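Activator of Hsp90 ATPase homologue 1/2-like C-terminal domain-containing protein (Nitrosomonas europaea, PDB 1XFS) is of unknown function but belongs to the AHA1 family, and its fold is consistent with binding a ligand or a partner protein. Local coordinates at residues N23-G28 / I118-T123. Sequence-based numbering, arbitrary orientation.
Sequences NLVWRG and IELQPT
Leu120 reaches from strand 115-122 to helix 22-30 with both of its methyl groups: both meet CG1 of Val25, and CD1 also reaches Trp26. Its CD2 lies 3.7 Å from CG1 of Val25, and that same valine methyl is 3.9 Å from Leu120 CD1, so CG1 sits against both branches of the leucine fork. The contact of Leu120 CD1 with the tryptophan is at 3.9 Å from CE3 of Trp26. The methyl is close to the indole plane, which makes this an approach to the edge of the benzene ring, with the two side chains crossing at roughly a right angle.

The torsions of Trp26 bring its ring to the leucine. The side chain starts off to one side of the strand, but with CG trans to the backbone N (chi1 -178°) and chi2 at -106° its six-membered ring is carried back to Leu120. The backbones stay well apart, the closest CA atoms being those of Trp26 and Leu120 at 8.2 Å, and no hydrogen bond links the two segments; 131 Å² is buried between them.

In the next shell, Val22 and Leu29 of the same helix also touch Leu120, while Tyr129 and Thr127 of the adjacent strand pack on Leu120 and Val25, respectively. Backbone hydrogen bonding with Lys84, just before strand 85-89, ties Leu120 to the neighbouring chain segment, and Leu86 borders the indole. Helix 22-30, which follows the first strand, thus packs on strand 115-122 of the seven-stranded antiparallel sheet; with the long C-terminal helix 149-167 this matches the helix-grip fold of the Bet v 1-like superfamily.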
ATOM      1  N   ASN A  23     -10.809  -4.790 -22.811  1.00 12.98           N
ATOM      2  CA  ASN A  23     -11.952  -4.332 -22.028  1.00 15.10           C
ATOM      3  C   ASN A  23     -12.587  -5.499 -21.276  1.00 14.54           C
ATOM      4  O   ASN A  23     -12.969  -5.362 -20.114  1.00 13.90           O
ATOM      5  CB  ASN A  23     -12.987  -3.639 -22.931  1.00 17.30           C
ATOM      6  CG  ASN A  23     -13.620  -4.582 -23.936  1.00 22.32           C
ATOM      7  OD1 ASN A  23     -12.932  -5.233 -24.719  1.00 23.72           O
ATOM      8  ND2 ASN A  23     -14.946  -4.653 -23.920  1.00 25.30           N
ATOM      9  N   LEU A  24     -12.683  -6.652 -21.932  1.00 13.26           N
ATOM     10  CA  LEU A  24     -13.268  -7.828 -21.294  1.00 14.41           C
ATOM     11  C   LEU A  24     -12.360  -8.395 -20.213  1.00 13.01           C
ATOM     12  O   LEU A  24     -12.828  -8.783 -19.146  1.00 12.33           O
ATOM     13  CB  LEU A  24     -13.564  -8.911 -22.329  1.00 16.45           C
ATOM     14  CG  LEU A  24     -14.688  -8.601 -23.313  1.00 21.08           C
ATOM     15  CD1 LEU A  24     -14.875  -9.801 -24.230  1.00 21.87           C
ATOM     16  CD2 LEU A  24     -15.979  -8.295 -22.563  1.00 22.27           C
ATOM     17  N   VAL A  25     -11.061  -8.449 -20.496  1.00 12.11           N
ATOM     18  CA  VAL A  25     -10.102  -8.961 -19.529  1.00 10.86           C
ATOM     19  C   VAL A  25     -10.169  -8.106 -18.271  1.00 11.25           C
ATOM     20  O   VAL A  25     -10.168  -8.625 -17.147  1.00 10.19           O
ATOM     21  CB  VAL A  25      -8.663  -8.932 -20.091  1.00 10.92           C
ATOM     22  CG1 VAL A  25      -7.664  -9.353 -19.014  1.00 10.53           C
ATOM     23  CG2 VAL A  25      -8.564  -9.869 -21.290  1.00 14.47           C
ATOM     24  N   TRP A  26     -10.246  -6.795 -18.457  1.00 11.67           N
ATOM     25  CA  TRP A  26     -10.319  -5.897 -17.317  1.00  9.99           C
ATOM     26  C   TRP A  26     -11.538  -6.205 -16.463  1.00 10.63           C
ATOM     27  O   TRP A  26     -11.450  -6.203 -15.242  1.00 10.09           O
ATOM     28  CB  TRP A  26     -10.358  -4.443 -17.778  1.00 10.34           C
ATOM     29  CG  TRP A  26     -10.377  -3.469 -16.632  1.00 10.28           C
ATOM     30  CD1 TRP A  26     -11.436  -2.728 -16.200  1.00 10.52           C
ATOM     31  CD2 TRP A  26      -9.274  -3.129 -15.777  1.00  9.96           C
ATOM     32  NE1 TRP A  26     -11.064  -1.938 -15.130  1.00 11.89           N
ATOM     33  CE2 TRP A  26      -9.740  -2.167 -14.854  1.00 10.87           C
ATOM     34  CE3 TRP A  26      -7.934  -3.543 -15.708  1.00  9.27           C
ATOM     35  CZ2 TRP A  26      -8.914  -1.607 -13.869  1.00 11.74           C
ATOM     36  CZ3 TRP A  26      -7.108  -2.983 -14.722  1.00  9.74           C
ATOM     37  CH2 TRP A  26      -7.606  -2.027 -13.822  1.00 10.37           C
ATOM     38  N   ARG A  27     -12.677  -6.470 -17.095  1.00 10.86           N
ATOM     39  CA  ARG A  27     -13.871  -6.780 -16.323  1.00 11.32           C
ATOM     40  C   ARG A  27     -13.673  -8.082 -15.549  1.00 11.51           C
ATOM     41  O   ARG A  27     -14.109  -8.211 -14.401  1.00 10.93           O
ATOM     42  CB  ARG A  27     -15.097  -6.880 -17.232  1.00 12.94           C
ATOM     43  CG  ARG A  27     -15.460  -5.556 -17.891  1.00 15.40           C
ATOM     44  CD  ARG A  27     -16.702  -5.691 -18.753  1.00 21.18           C
ATOM     45  NE  ARG A  27     -17.849  -6.119 -17.962  1.00 23.08           N
ATOM     46  CZ  ARG A  27     -19.058  -6.355 -18.463  1.00 29.11           C
ATOM     47  NH1 ARG A  27     -19.281  -6.205 -19.761  1.00 28.36           N
ATOM     48  NH2 ARG A  27     -20.046  -6.736 -17.663  1.00 28.84           N
ATOM     49  N   GLY A  28     -12.999  -9.047 -16.166  1.00 13.08           N
ATOM     50  CA  GLY A  28     -12.753 -10.307 -15.489  1.00 11.69           C
ATOM     51  C   GLY A  28     -11.893 -10.143 -14.246  1.00 11.46           C
ATOM     52  O   GLY A  28     -12.063 -10.856 -13.259  1.00 12.59           O
ATOM     53  N   ILE A 118      -0.632  -6.400 -11.892  1.00 12.55           N
ATOM     54  CA  ILE A 118      -1.165  -6.980 -13.112  1.00 13.03           C
ATOM     55  C   ILE A 118      -1.137  -5.917 -14.197  1.00 13.04           C
ATOM     56  O   ILE A 118      -1.713  -4.850 -14.029  1.00 12.71           O
ATOM     57  CB  ILE A 118      -2.626  -7.443 -12.923  1.00 14.14           C
ATOM     58  CG1 ILE A 118      -2.722  -8.445 -11.777  1.00 17.16           C
ATOM     59  CG2 ILE A 118      -3.148  -8.035 -14.220  1.00 14.85           C
ATOM     60  CD1 ILE A 118      -1.801  -9.642 -11.913  1.00 19.18           C
ATOM     61  N   GLU A 119      -0.451  -6.195 -15.301  1.00 11.40           N
ATOM     62  CA  GLU A 119      -0.384  -5.233 -16.391  1.00 13.56           C
ATOM     63  C   GLU A 119      -1.006  -5.809 -17.651  1.00 12.04           C
ATOM     64  O   GLU A 119      -0.774  -6.965 -17.987  1.00 10.01           O
ATOM     65  CB  GLU A 119       1.066  -4.822 -16.660  1.00 18.29           C
ATOM     66  CG  GLU A 119       1.704  -4.055 -15.519  1.00 25.87           C
ATOM     67  CD  GLU A 119       3.075  -3.516 -15.870  1.00 30.48           C
ATOM     68  OE1 GLU A 119       3.655  -2.785 -15.038  1.00 33.50           O
ATOM     69  OE2 GLU A 119       3.573  -3.823 -16.974  1.00 32.74           O
ATOM     70  N   LEU A 120      -1.802  -4.998 -18.341  1.00 11.44           N
ATOM     71  CA  LEU A 120      -2.457  -5.441 -19.566  1.00 11.27           C
ATOM     72  C   LEU A 120      -2.017  -4.593 -20.747  1.00 12.40           C
ATOM     73  O   LEU A 120      -1.759  -3.393 -20.615  1.00 11.72           O
ATOM     74  CB  LEU A 120      -3.975  -5.337 -19.438  1.00 10.71           C
ATOM     75  CG  LEU A 120      -4.666  -6.087 -18.304  1.00 10.61           C
ATOM     76  CD1 LEU A 120      -6.155  -5.791 -18.355  1.00 13.33           C
ATOM     77  CD2 LEU A 120      -4.412  -7.586 -18.441  1.00 12.35           C
ATOM     78  N   GLN A 121      -1.939  -5.223 -21.909  1.00 13.09           N
ATOM     79  CA  GLN A 121      -1.544  -4.517 -23.110  1.00 15.47           C
ATOM     80  C   GLN A 121      -2.315  -5.110 -24.274  1.00 14.16           C
ATOM     81  O   GLN A 121      -2.243  -6.308 -24.529  1.00 15.06           O
ATOM     82  CB  GLN A 121      -0.039  -4.667 -23.333  1.00 19.34           C
ATOM     83  CG  GLN A 121       0.512  -3.906 -24.531  1.00 25.07           C
ATOM     84  CD  GLN A 121       2.022  -4.040 -24.650  1.00 29.50           C
ATOM     85  OE1 GLN A 121       2.766  -3.587 -23.777  1.00 32.20           O
ATOM     86  NE2 GLN A 121       2.481  -4.671 -25.727  1.00 29.98           N
ATOM     87  N   PRO A 122      -3.096  -4.284 -24.983  1.00 14.20           N
ATOM     88  CA  PRO A 122      -3.843  -4.843 -26.111  1.00 13.95           C
ATOM     89  C   PRO A 122      -2.902  -5.255 -27.240  1.00 14.07           C
ATOM     90  O   PRO A 122      -1.866  -4.625 -27.454  1.00 13.23           O
ATOM     91  CB  PRO A 122      -4.784  -3.703 -26.505  1.00 12.99           C
ATOM     92  CG  PRO A 122      -4.026  -2.472 -26.110  1.00 16.81           C
ATOM     93  CD  PRO A 122      -3.405  -2.858 -24.787  1.00 13.00           C
ATOM     94  N   THR A 123      -3.254  -6.334 -27.933  1.00 15.47           N
ATOM     95  CA  THR A 123      -2.461  -6.838 -29.049  1.00 16.73           C
ATOM     96  C   THR A 123      -3.381  -6.953 -30.256  1.00 17.48           C
ATOM     97  O   THR A 123      -4.575  -6.674 -30.161  1.00 16.50           O
ATOM     98  CB  THR A 123      -1.881  -8.235 -28.762  1.00 15.47           C
ATOM     99  OG1 THR A 123      -2.953  -9.170 -28.580  1.00 17.26           O
ATOM    100  CG2 THR A 123      -1.011  -8.208 -27.516  1.00 16.81           C
TER